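Local coordinates for metallo-beta-lactamase (Simiduia agarivorans, PDB 6MFI), which probably hydrolyses beta-lactam antibiotics at a two-zinc centre, as a subclass B3 metallo-beta-lactamase, at residues G47-V52 against R90-R95; V103-H108 against D171-G176; A138-G143 against P159-G164. One frame throughout, in Å; residues are numbered along the deposited sequence. Where two conformers were deposited one is given.

Contact 1: G47-V52 against R90-R95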
ATOM      1  N   GLY A  47      10.081   7.995 -10.745  1.00 15.71           N
ATOM      2  CA  GLY A  47      10.813   6.754 -10.801  1.00 15.96           C
ATOM      3  C   GLY A  47      10.295   5.845 -11.896  1.00 15.91           C
ATOM      4  O   GLY A  47       9.158   5.979 -12.360  1.00 15.21           O
ATOM      5  N   PRO A  48      11.122   4.902 -12.334  1.00 16.78           N
ATOM      6  CA  PRO A  48      10.719   4.006 -13.417  1.00 17.30           C
ATOM      7  C   PRO A  48       9.855   2.873 -12.895  1.00 16.78           C
ATOM      8  O   PRO A  48       9.950   2.498 -11.716  1.00 16.68           O
ATOM      9  CB  PRO A  48      12.059   3.482 -13.951  1.00 18.03           C
ATOM     10  CG  PRO A  48      12.941   3.479 -12.747  1.00 17.90           C
ATOM     11  CD  PRO A  48      12.504   4.648 -11.890  1.00 17.39           C
ATOM     12  N   PRO A  49       8.993   2.308 -13.736  1.00 15.98           N
ATOM     13  CA  PRO A  49       8.239   1.118 -13.344  1.00 15.78           C
ATOM     14  C   PRO A  49       8.992  -0.159 -13.676  1.00 17.34           C
ATOM     15  O   PRO A  49       9.782  -0.224 -14.620  1.00 19.27           O
ATOM     16  CB  PRO A  49       6.963   1.237 -14.187  1.00 15.00           C
ATOM     17  CG  PRO A  49       7.438   1.884 -15.449  1.00 15.81           C
ATOM     18  CD  PRO A  49       8.586   2.803 -15.064  1.00 15.90           C
ATOM     19  N   PHE A  50       8.735  -1.192 -12.877  1.00 16.68           N
ATOM     20  CA  PHE A  50       9.377  -2.477 -13.102  1.00 17.09           C
ATOM     21  C   PHE A  50       8.416  -3.598 -12.735  1.00 16.28           C
ATOM     22  O   PHE A  50       7.442  -3.399 -12.004  1.00 14.97           O
ATOM     23  CB  PHE A  50      10.688  -2.609 -12.313  1.00 18.31           C
ATOM     24  CG  PHE A  50      10.523  -2.494 -10.823  1.00 18.61           C
ATOM     25  CD1 PHE A  50      10.327  -3.624 -10.045  1.00 19.55           C
ATOM     26  CD2 PHE A  50      10.583  -1.260 -10.200  1.00 18.76           C
ATOM     27  CE1 PHE A  50      10.180  -3.523  -8.675  1.00 19.61           C
ATOM     28  CE2 PHE A  50      10.440  -1.153  -8.830  1.00 18.84           C
ATOM     29  CZ  PHE A  50      10.238  -2.286  -8.067  1.00 19.22           C
ATOM     30  N   ARG A  51       8.709  -4.785 -13.259  1.00 17.41           N
ATOM     31  CA  ARG A  51       7.891  -5.961 -13.002  1.00 18.56           C
ATOM     32  C   ARG A  51       8.310  -6.616 -11.693  1.00 19.18           C
ATOM     33  O   ARG A  51       9.494  -6.905 -11.483  1.00 19.48           O
ATOM     34  CB  ARG A  51       8.017  -6.955 -14.156  1.00 20.24           C
ATOM     35  CG  ARG A  51       7.681  -8.390 -13.788  1.00 22.05           C
ATOM     36  CD  ARG A  51       7.913  -9.318 -14.965  1.00 24.11           C
ATOM     37  NE  ARG A  51       7.021  -9.015 -16.081  1.00 25.23           N
ATOM     38  CZ  ARG A  51       6.046  -9.817 -16.496  1.00 27.39           C
ATOM     39  NH1 ARG A  51       5.839 -10.978 -15.891  1.00 28.57           N
ATOM     40  NH2 ARG A  51       5.282  -9.460 -17.518  1.00 27.84           N
ATOM     41  N   VAL A  52       7.340  -6.846 -10.811  1.00 18.92           N
ATOM     42  CA  VAL A  52       7.616  -7.551  -9.562  1.00 19.09           C
ATOM     43  C   VAL A  52       7.648  -9.056  -9.796  1.00 20.41           C
ATOM     44  O   VAL A  52       8.675  -9.714  -9.591  1.00 21.23           O
ATOM     45  CB  VAL A  52       6.582  -7.169  -8.486  1.00 18.21           C
ATOM     46  CG1 VAL A  52       6.828  -7.957  -7.210  1.00 18.26           C
ATOM     47  CG2 VAL A  52       6.630  -5.671  -8.213  1.00 17.61           C
ATOM     48  N   ARG A  90       0.488   7.444 -13.425  1.00 11.79           N
ATOM     49  CA  ARG A  90      -0.116   7.450 -14.754  1.00 13.60           C
ATOM     50  C   ARG A  90       0.940   7.274 -15.836  1.00 13.59           C
ATOM     51  O   ARG A  90       0.740   6.519 -16.796  1.00 13.93           O
ATOM     52  CB  ARG A  90      -0.882   8.755 -14.971  1.00 15.50           C
ATOM     53  CG  ARG A  90      -2.388   8.607 -15.008  1.00 17.23           C
ATOM     54  CD  ARG A  90      -3.038   9.840 -15.612  1.00 18.85           C
ATOM     55  NE  ARG A  90      -2.751  11.051 -14.847  1.00 19.98           N
ATOM     56  CZ  ARG A  90      -1.948  12.026 -15.265  1.00 21.26           C
ATOM     57  NH1 ARG A  90      -1.351  11.936 -16.444  1.00 22.00           N
ATOM     58  NH2 ARG A  90      -1.742  13.092 -14.504  1.00 21.94           N
ATOM     59  N   ASP A  91       2.073   7.965 -15.701  1.00 12.65           N
ATOM     60  CA  ASP A  91       3.148   7.807 -16.670  1.00 12.71           C
ATOM     61  C   ASP A  91       3.714   6.394 -16.641  1.00 12.86           C
ATOM     62  O   ASP A  91       3.964   5.801 -17.693  1.00 13.52           O
ATOM     63  CB  ASP A  91       4.248   8.831 -16.400  1.00 12.86           C
ATOM     64  CG  ASP A  91       5.248   8.928 -17.533  1.00 14.16           C
ATOM     65  OD1 ASP A  91       4.846   8.863 -18.711  1.00 14.66           O
ATOM     66  OD2 ASP A  91       6.454   9.061 -17.233  1.00 14.49           O
ATOM     67  N   ASN A  92       3.900   5.824 -15.448  1.00 12.64           N
ATOM     68  CA  ASN A  92       4.537   4.512 -15.346  1.00 13.21           C
ATOM     69  C   ASN A  92       3.659   3.414 -15.938  1.00 14.00           C
ATOM     70  O   ASN A  92       4.170   2.453 -16.525  1.00 14.97           O
ATOM     71  CB  ASN A  92       4.872   4.202 -13.886  1.00 12.27           C
ATOM     72  CG  ASN A  92       6.135   4.892 -13.423  1.00 12.62           C
ATOM     73  OD1 ASN A  92       6.899   5.420 -14.233  1.00 13.51           O
ATOM     74  ND2 ASN A  92       6.359   4.904 -12.114  1.00 11.55           N
ATOM     75  N   ILE A  93       2.339   3.534 -15.787  1.00 13.17           N
ATOM     76  CA  ILE A  93       1.432   2.560 -16.390  1.00 12.25           C
ATOM     77  C   ILE A  93       1.540   2.606 -17.908  1.00 13.19           C
ATOM     78  O   ILE A  93       1.530   1.567 -18.581  1.00 11.38           O
ATOM     79  CB  ILE A  93      -0.012   2.807 -15.912  1.00 11.77           C
ATOM     80  CG1 ILE A  93      -0.127   2.549 -14.408  1.00  9.85           C
ATOM     81  CG2 ILE A  93      -0.994   1.931 -16.678  1.00 13.63           C
ATOM     82  CD1 ILE A  93      -1.491   2.870 -13.835  1.00  9.52           C
ATOM     83  N   ALA A  94       1.657   3.811 -18.472  1.00 13.08           N
ATOM     84  CA  ALA A  94       1.810   3.941 -19.916  1.00 13.89           C
ATOM     85  C   ALA A  94       3.173   3.449 -20.387  1.00 14.71           C
ATOM     86  O   ALA A  94       3.288   2.924 -21.501  1.00 12.76           O
ATOM     87  CB  ALA A  94       1.592   5.394 -20.339  1.00 14.28           C
ATOM     88  N   ARG A  95       4.210   3.606 -19.560  1.00 15.28           N
ATOM     89  CA  ARG A  95       5.537   3.121 -19.933  1.00 16.01           C
ATOM     90  C   ARG A  95       5.538   1.609 -20.118  1.00 15.27           C
ATOM     91  O   ARG A  95       6.207   1.085 -21.016  1.00 15.64           O
ATOM     92  CB  ARG A  95       6.565   3.531 -18.880  1.00 16.26           C
ATOM     93  CG  ARG A  95       6.848   5.021 -18.833  1.00 17.48           C
ATOM     94  CD  ARG A  95       7.844   5.365 -17.738  1.00 18.75           C
ATOM     95  NE  ARG A  95       9.148   4.750 -17.963  1.00 20.74           N
ATOM     96  CZ  ARG A  95      10.280   5.173 -17.408  1.00 22.23           C
ATOM     97  NH1 ARG A  95      10.269   6.220 -16.594  1.00 22.66           N
ATOM     98  NH2 ARG A  95      11.423   4.553 -17.667  1.00 23.41           N
TER
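N92 and P49 meet at the heart of this contact, where a loop just ahead of a strand lies against a helix. The CB of P49 touches the CB of N92 at 3.6 Å, and P49 CD sits 3.2 Å from N92 OD1. Alongside, the amide of N92, its CG beside the backbone N (chi1 -80°), makes the one hydrogen bond: ND2 donates to G47 O over 3.0 Å, bent to 141° at the hydrogen. The acceptor lies close to the amide plane of N92, whereas the donor stands 38° above the carbonyl plane of G47. Here the loop leads into the edge strand 50-53 of the seven-stranded sheet, and helix 85-95 packs against it, within the layered alpha/beta fold of metallo-beta-lactamases. Farther out, R95 spreads its guanidinium across the prolines: P49 CD lies under one face, offset to the rim, 3.5 Å from R95 NE, and P48 CB comes within 3.9 Å of R95 NH2. In the second shell, V59 O takes a further hydrogen bond from N92 ND2, which helps fix the amide's rotation. P48 also rests on W33 of helix 30-36 and on C37 of the C37–C62 disulfide.

Contact 2: V103-H108 against D171-G176; sequences VKILLH and DQIALG
The strands bearing I105 and L175 run nearly antiparallel, at 165°, with their axes 8.5 Å apart, so they face each other through side chains and not as neighbours in one sheet. I105 is the centre of the contact. Its CD1 comes within 3.7 Å of I173 CG2 and 3.8 Å of L175 CB. Against L175 it reaches tip to tip; against I173 the two side chains pass alongside, running opposite ways. This is the layered core of the metallo-beta-lactamase alpha-beta/beta-alpha sandwich: strand 103-107 belongs to the seven-stranded sheet, and strand 172-175 is an outermost strand of the five-stranded one. At one end, K104 adds the first carbon of its side chain, CB lying 3.7 Å from L175 CD2. The backbone of K104 leaves the extended conformation (psi -19°), and K104 and I105, though consecutive, both start their side chains toward the opposite sheet. With CG anti to the backbone N (chi1 -175°), L175 has its branch point on the K104 side, and both CD1 and CD2 touch K104 CB. The lysine chain bends away and its NZ bonds to S101 O. At the other end L107 CD2 approaches I173 CG1 more loosely, at 4.2 Å, and both residues also touch L180 and W195. Beyond L107 the chain enters the His-X-His-X-Asp-His motif, whose H110, H112, D114 and H115 bind the two zinc ions.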
ATOM      1  N   VAL A 103      -7.674  -0.085 -16.166  1.00 10.75           N
ATOM      2  CA  VAL A 103      -7.688  -0.177 -14.709  1.00 11.74           C
ATOM      3  C   VAL A 103      -9.141  -0.071 -14.254  1.00 11.99           C
ATOM      4  O   VAL A 103      -9.750   0.999 -14.344  1.00 10.53           O
ATOM      5  CB  VAL A 103      -6.820   0.908 -14.064  1.00 11.59           C
ATOM      6  CG1 VAL A 103      -6.830   0.763 -12.550  1.00 11.87           C
ATOM      7  CG2 VAL A 103      -5.400   0.841 -14.602  1.00 11.63           C
ATOM      8  N   LYS A 104      -9.702  -1.180 -13.774  1.00 11.81           N
ATOM      9  CA  LYS A 104     -11.110  -1.231 -13.411  1.00 12.31           C
ATOM     10  C   LYS A 104     -11.363  -1.107 -11.917  1.00 12.50           C
ATOM     11  O   LYS A 104     -12.488  -0.776 -11.524  1.00 13.26           O
ATOM     12  CB  LYS A 104     -11.740  -2.537 -13.913  1.00 12.91           C
ATOM     13  CG  LYS A 104     -11.486  -2.832 -15.381  1.00 13.50           C
ATOM     14  CD  LYS A 104     -12.013  -1.719 -16.271  1.00 14.45           C
ATOM     15  CE  LYS A 104     -11.772  -2.029 -17.740  1.00 15.78           C
ATOM     16  NZ  LYS A 104     -12.233  -0.925 -18.627  1.00 16.17           N
ATOM     17  N   ILE A 105     -10.363  -1.361 -11.077  1.00 12.22           N
ATOM     18  CA  ILE A 105     -10.540  -1.367  -9.629  1.00 12.31           C
ATOM     19  C   ILE A 105      -9.375  -0.627  -8.987  1.00 11.21           C
ATOM     20  O   ILE A 105      -8.215  -0.860  -9.338  1.00 10.04           O
ATOM     21  CB  ILE A 105     -10.642  -2.803  -9.073  1.00 12.93           C
ATOM     22  CG1 ILE A 105     -11.920  -3.480  -9.576  1.00 14.10           C
ATOM     23  CG2 ILE A 105     -10.607  -2.798  -7.553  1.00 12.18           C
ATOM     24  CD1 ILE A 105     -12.102  -4.895  -9.079  1.00 14.92           C
ATOM     25  N   LEU A 106      -9.687   0.265  -8.051  1.00 10.71           N
ATOM     26  CA  LEU A 106      -8.688   0.987  -7.273  1.00 10.68           C
ATOM     27  C   LEU A 106      -8.769   0.546  -5.818  1.00 11.12           C
ATOM     28  O   LEU A 106      -9.853   0.543  -5.225  1.00 12.07           O
ATOM     29  CB  LEU A 106      -8.896   2.500  -7.376  1.00  9.26           C
ATOM     30  CG  LEU A 106      -8.619   3.161  -8.726  1.00 10.77           C
ATOM     31  CD1 LEU A 106      -9.080   4.607  -8.705  1.00 10.60           C
ATOM     32  CD2 LEU A 106      -7.142   3.076  -9.078  1.00 10.33           C
ATOM     33  N   LEU A 107      -7.627   0.171  -5.250  1.00 10.74           N
ATOM     34  CA  LEU A 107      -7.520  -0.205  -3.850  1.00 10.31           C
ATOM     35  C   LEU A 107      -6.544   0.728  -3.146  1.00  9.76           C
ATOM     36  O   LEU A 107      -5.879   1.558  -3.771  1.00  9.01           O
ATOM     37  CB  LEU A 107      -7.074  -1.665  -3.698  1.00 11.05           C
ATOM     38  CG  LEU A 107      -7.905  -2.711  -4.444  1.00 11.95           C
ATOM     39  CD1 LEU A 107      -7.331  -4.104  -4.233  1.00 12.18           C
ATOM     40  CD2 LEU A 107      -9.361  -2.652  -4.007  1.00 12.80           C
ATOM     41  N   HIS A 108      -6.458   0.583  -1.825  1.00 10.22           N
ATOM     42  CA  HIS A 108      -5.633   1.465  -1.014  1.00 10.34           C
ATOM     43  C   HIS A 108      -4.965   0.676   0.100  1.00 10.99           C
ATOM     44  O   HIS A 108      -5.460  -0.370   0.530  1.00 11.13           O
ATOM     45  CB  HIS A 108      -6.458   2.610  -0.408  1.00 10.36           C
ATOM     46  CG  HIS A 108      -7.425   2.164   0.646  1.00 10.11           C
ATOM     47  ND1 HIS A 108      -7.035   1.849   1.931  1.00 10.17           N
ATOM     48  CD2 HIS A 108      -8.766   1.982   0.606  1.00 10.20           C
ATOM     49  CE1 HIS A 108      -8.093   1.487   2.634  1.00 10.62           C
ATOM     50  NE2 HIS A 108      -9.156   1.561   1.854  1.00 10.66           N
ATOM     51  N   ASP A 171     -12.592  -9.693   3.053  1.00 23.42           N
ATOM     52  CA  ASP A 171     -13.345  -9.599   1.811  1.00 23.45           C
ATOM     53  C   ASP A 171     -12.435  -9.822   0.608  1.00 22.50           C
ATOM     54  O   ASP A 171     -11.248  -9.487   0.624  1.00 21.31           O
ATOM     55  CB  ASP A 171     -14.028  -8.237   1.700  1.00 23.22           C
ATOM     56  CG  ASP A 171     -15.288  -8.148   2.536  1.00 25.19           C
ATOM     57  OD1 ASP A 171     -15.704  -9.183   3.099  1.00 26.59           O
ATOM     58  OD2 ASP A 171     -15.867  -7.044   2.627  1.00 24.95           O
ATOM     59  N   GLN A 172     -13.012 -10.391  -0.445  1.00 22.60           N
ATOM     60  CA  GLN A 172     -12.288 -10.672  -1.674  1.00 21.99           C
ATOM     61  C   GLN A 172     -12.654  -9.667  -2.758  1.00 20.60           C
ATOM     62  O   GLN A 172     -13.775  -9.154  -2.807  1.00 20.89           O
ATOM     63  CB  GLN A 172     -12.575 -12.092  -2.167  1.00 23.58           C
ATOM     64  CG  GLN A 172     -11.861 -13.177  -1.381  1.00 25.32           C
ATOM     65  CD  GLN A 172     -12.139 -14.565  -1.923  1.00 27.58           C
ATOM     66  OE1 GLN A 172     -12.452 -14.732  -3.102  1.00 27.81           O
ATOM     67  NE2 GLN A 172     -12.021 -15.572  -1.065  1.00 29.34           N
ATOM     68  N   ILE A 173     -11.688  -9.389  -3.629  1.00 19.45           N
ATOM     69  CA  ILE A 173     -11.870  -8.506  -4.775  1.00 18.96           C
ATOM     70  C   ILE A 173     -11.619  -9.326  -6.030  1.00 19.02           C
ATOM     71  O   ILE A 173     -10.526  -9.878  -6.208  1.00 19.41           O
ATOM     72  CB  ILE A 173     -10.935  -7.288  -4.715  1.00 18.52           C
ATOM     73  CG1 ILE A 173     -11.351  -6.350  -3.580  1.00 18.71           C
ATOM     74  CG2 ILE A 173     -10.927  -6.555  -6.045  1.00 17.93           C
ATOM     75  CD1 ILE A 173     -12.660  -5.631  -3.826  1.00 18.76           C
ATOM     76  N   ALA A 174     -12.626  -9.410  -6.896  1.00 19.39           N
ATOM     77  CA  ALA A 174     -12.568 -10.232  -8.097  1.00 19.82           C
ATOM     78  C   ALA A 174     -12.662  -9.349  -9.333  1.00 19.07           C
ATOM     79  O   ALA A 174     -13.501  -8.444  -9.394  1.00 18.93           O
ATOM     80  CB  ALA A 174     -13.690 -11.273  -8.103  1.00 21.15           C
ATOM     81  N   LEU A 175     -11.799  -9.619 -10.314  1.00 18.94           N
ATOM     82  CA  LEU A 175     -11.815  -8.897 -11.586  1.00 18.50           C
ATOM     83  C   LEU A 175     -11.241  -9.841 -12.640  1.00 19.36           C
ATOM     84  O   LEU A 175     -10.018  -9.943 -12.785  1.00 19.65           O
ATOM     85  CB  LEU A 175     -11.021  -7.603 -11.499  1.00 17.18           C
ATOM     86  CG  LEU A 175     -11.064  -6.714 -12.744  1.00 16.25           C
ATOM     87  CD1 LEU A 175     -12.463  -6.152 -12.960  1.00 15.84           C
ATOM     88  CD2 LEU A 175     -10.038  -5.595 -12.642  1.00 14.88           C
ATOM     89  N   GLY A 176     -12.124 -10.519 -13.368  1.00 19.89           N
ATOM     90  CA  GLY A 176     -11.695 -11.541 -14.302  1.00 20.09           C
ATOM     91  C   GLY A 176     -10.981 -12.680 -13.606  1.00 20.78           C
ATOM     92  O   GLY A 176     -11.551 -13.333 -12.726  1.00 22.19           O
TER

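Contact 3: A138-G143 against P159-G164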
ATOM      1  N   ALA A 138     -14.514   7.204   4.594  1.00 15.18           N
ATOM      2  CA  ALA A 138     -14.889   8.501   5.146  1.00 15.75           C
ATOM      3  C   ALA A 138     -13.826   9.552   4.853  1.00 15.98           C
ATOM      4  O   ALA A 138     -14.149  10.720   4.607  1.00 16.59           O
ATOM      5  CB  ALA A 138     -15.131   8.383   6.649  1.00 16.13           C
ATOM      6  N   VAL A 139     -12.552   9.156   4.872  1.00 15.76           N
ATOM      7  CA  VAL A 139     -11.480  10.100   4.572  1.00 17.02           C
ATOM      8  C   VAL A 139     -11.497  10.474   3.095  1.00 16.73           C
ATOM      9  O   VAL A 139     -11.360  11.650   2.739  1.00 14.51           O
ATOM     10  CB  VAL A 139     -10.121   9.519   4.997  1.00 17.88           C
ATOM     11  CG1 VAL A 139      -8.996  10.472   4.627  1.00 18.61           C
ATOM     12  CG2 VAL A 139     -10.115   9.236   6.492  1.00 19.21           C
ATOM     13  N   MET A 140     -11.668   9.487   2.211  1.00 16.68           N
ATOM     14  CA  MET A 140     -11.723   9.767   0.778  0.63 16.78           C
ATOM     15  C   MET A 140     -12.940  10.614   0.427  1.00 16.65           C
ATOM     16  O   MET A 140     -12.876  11.466  -0.466  1.00 16.84           O
ATOM     17  CB  MET A 140     -11.746   8.461  -0.016  0.63 15.76           C
ATOM     18  CG  MET A 140     -10.725   7.433   0.429  0.63 16.53           C
ATOM     19  SD  MET A 140      -9.038   8.048   0.317  0.63 17.35           S
ATOM     20  CE  MET A 140      -8.964   8.495  -1.415  0.63 16.80           C
ATOM     21  N   ARG A 141     -14.060  10.380   1.113  1.00 17.01           N
ATOM     22  CA  ARG A 141     -15.264  11.161   0.855  1.00 17.61           C
ATOM     23  C   ARG A 141     -15.109  12.600   1.331  1.00 17.89           C
ATOM     24  O   ARG A 141     -15.630  13.523   0.694  1.00 18.13           O
ATOM     25  CB  ARG A 141     -16.464  10.496   1.530  1.00 18.02           C
ATOM     26  CG  ARG A 141     -17.755  11.285   1.458  1.00 19.33           C
ATOM     27  CD  ARG A 141     -18.909  10.494   2.052  1.00 19.42           C
ATOM     28  NE  ARG A 141     -18.732  10.248   3.481  1.00 20.39           N
ATOM     29  CZ  ARG A 141     -18.459   9.059   4.008  1.00 20.27           C
ATOM     30  NH1 ARG A 141     -18.332   7.997   3.224  1.00 19.41           N
ATOM     31  NH2 ARG A 141     -18.314   8.931   5.320  1.00 21.03           N
ATOM     32  N   ASN A 142     -14.392  12.812   2.434  1.00 18.22           N
ATOM     33  CA  ASN A 142     -14.176  14.143   2.980  1.00 20.12           C
ATOM     34  C   ASN A 142     -12.833  14.744   2.589  1.00 22.95           C
ATOM     35  O   ASN A 142     -12.615  15.935   2.830  1.00 24.64           O
ATOM     36  CB  ASN A 142     -14.289  14.111   4.508  1.00 19.77           C
ATOM     37  CG  ASN A 142     -15.571  13.458   4.984  1.00 16.12           C
ATOM     38  OD1 ASN A 142     -16.596  13.512   4.305  1.00 20.85           O
ATOM     39  ND2 ASN A 142     -15.518  12.833   6.154  1.00 19.77           N
ATOM     40  N   GLY A 143     -11.935  13.958   1.999  1.00 23.45           N
ATOM     41  CA  GLY A 143     -10.637  14.467   1.610  1.00 24.81           C
ATOM     42  C   GLY A 143      -9.689  14.760   2.749  1.00 26.72           C
ATOM     43  O   GLY A 143      -8.665  15.412   2.524  1.00 27.34           O
ATOM     44  N   PRO A 159      -8.014  16.143  -2.834  1.00 15.48           N
ATOM     45  CA  PRO A 159      -9.324  16.117  -3.500  1.00 15.65           C
ATOM     46  C   PRO A 159     -10.134  14.884  -3.123  1.00 14.60           C
ATOM     47  O   PRO A 159      -9.601  13.781  -2.989  1.00 13.97           O
ATOM     48  CB  PRO A 159      -8.963  16.117  -4.989  1.00 15.93           C
ATOM     49  CG  PRO A 159      -7.635  16.781  -5.047  1.00 16.41           C
ATOM     50  CD  PRO A 159      -6.918  16.373  -3.794  1.00 16.17           C
ATOM     51  N   VAL A 160     -11.442  15.088  -2.949  1.00 13.97           N
ATOM     52  CA  VAL A 160     -12.323  13.999  -2.550  1.00 13.31           C
ATOM     53  C   VAL A 160     -12.494  13.019  -3.705  1.00 11.91           C
ATOM     54  O   VAL A 160     -12.474  13.394  -4.886  1.00 10.86           O
ATOM     55  CB  VAL A 160     -13.682  14.541  -2.068  1.00 13.96           C
ATOM     56  CG1 VAL A 160     -13.479  15.622  -1.017  1.00 14.60           C
ATOM     57  CG2 VAL A 160     -14.498  15.079  -3.236  1.00 14.04           C
ATOM     58  N   ALA A 161     -12.651  11.744  -3.362  1.00 12.25           N
ATOM     59  CA  ALA A 161     -12.786  10.676  -4.339  1.00 12.88           C
ATOM     60  C   ALA A 161     -14.139   9.995  -4.183  1.00 14.05           C
ATOM     61  O   ALA A 161     -14.813  10.126  -3.157  1.00 14.65           O
ATOM     62  CB  ALA A 161     -11.658   9.646  -4.199  1.00 12.74           C
ATOM     63  N   ARG A 162     -14.530   9.259  -5.222  1.00 14.33           N
ATOM     64  CA  ARG A 162     -15.808   8.556  -5.258  1.00 15.02           C
ATOM     65  C   ARG A 162     -15.570   7.089  -4.922  1.00 15.43           C
ATOM     66  O   ARG A 162     -14.964   6.354  -5.711  1.00 15.58           O
ATOM     67  CB  ARG A 162     -16.470   8.704  -6.626  1.00 15.36           C
ATOM     68  CG  ARG A 162     -16.739  10.141  -7.035  1.00 15.41           C
ATOM     69  CD  ARG A 162     -17.045  10.240  -8.520  1.00 15.20           C
ATOM     70  NE  ARG A 162     -18.279   9.542  -8.871  1.00 15.50           N
ATOM     71  CZ  ARG A 162     -18.692   9.335 -10.116  1.00 16.33           C
ATOM     72  NH1 ARG A 162     -17.968   9.770 -11.139  1.00 16.19           N
ATOM     73  NH2 ARG A 162     -19.830   8.693 -10.342  1.00 16.86           N
ATOM     74  N   VAL A 163     -16.048   6.664  -3.758  1.00 15.54           N
ATOM     75  CA  VAL A 163     -15.929   5.278  -3.321  1.00 15.44           C
ATOM     76  C   VAL A 163     -17.176   4.521  -3.755  1.00 16.00           C
ATOM     77  O   VAL A 163     -18.302   4.926  -3.437  1.00 15.97           O
ATOM     78  CB  VAL A 163     -15.731   5.196  -1.799  1.00 15.84           C
ATOM     79  CG1 VAL A 163     -15.738   3.747  -1.338  1.00 16.13           C
ATOM     80  CG2 VAL A 163     -14.437   5.884  -1.396  1.00 15.89           C
ATOM     81  N   GLY A 164     -16.980   3.423  -4.480  1.00 16.31           N
ATOM     82  CA  GLY A 164     -18.094   2.664  -5.014  1.00 17.48           C
ATOM     83  C   GLY A 164     -18.417   1.400  -4.243  1.00 18.56           C
ATOM     84  O   GLY A 164     -19.475   0.799  -4.446  1.00 19.90           O
TER
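M140 and A161 are joined through the backbone: A161 N donates to M140 O over 2.9 Å, nearly straight at 167°, with the donor standing above the carbonyl plane. The same oxygen receives a CA-H...O contact from V160 CA at 3.3 Å, so two groups of the incoming chain converge on one carbonyl near the end of the helix. Around this bond the side chains of V160, M140 and V163 pack against the partner segment. V160 has CG1 anti to the carbonyl carbon (chi1 -51°), which sends that methyl over the last turn of the helix, 3.5 Å from R141 O and 3.8 Å from N142 C. M140 starts with CG beside its backbone N (chi1 -46°) and bends again at chi2 and chi3; in one of two deposited conformers the curled chain brings CE to 4.0 Å from A161 CB, so that contact is doubtful. V163 comes at the base of the same side chain, its CG2 meeting M140 CB, also at 4.0 Å. M140 further touches M119 and F158, and A161 rests on A120 and L130, which continues this apolar patch toward helix 119-126 and the sheet. The side chain of M140 is about 8 Å from that of the zinc ligand H115. The helix ends at N142, and G143, the next residue, takes positive phi and pairs its backbone with F158. Helix 134-142 links the parallel strands 129-132 and 163-166, and the contact is that of a beta-alpha-beta crossover, with the returning chain held to its own helix as it enters the edge strand.

How the contacts relate
All three contacts reach the seven-stranded sheet, at different places. Contact 1 lies by its edge strand 50-53 and contact 3 by the opposite edge strand, 163-166, their centres about 25 Å apart; contact 2 uses the interior strand 103-107. The chemistry follows position. Contact 2, between the sheets, is made by carbon packing, with no polar bond between its segments, whereas contacts 1 and 3 each join a helix to an irregular stretch next to an edge strand and add a single hydrogen bond, from a side-chain amide in contact 1 and from a backbone N-H in contact 3. Contact 1 is mostly buried, with R95 exposed; contacts 2 and 3 are partly buried. Along the chain, contact 3 is nested within the loop that contact 2 closes.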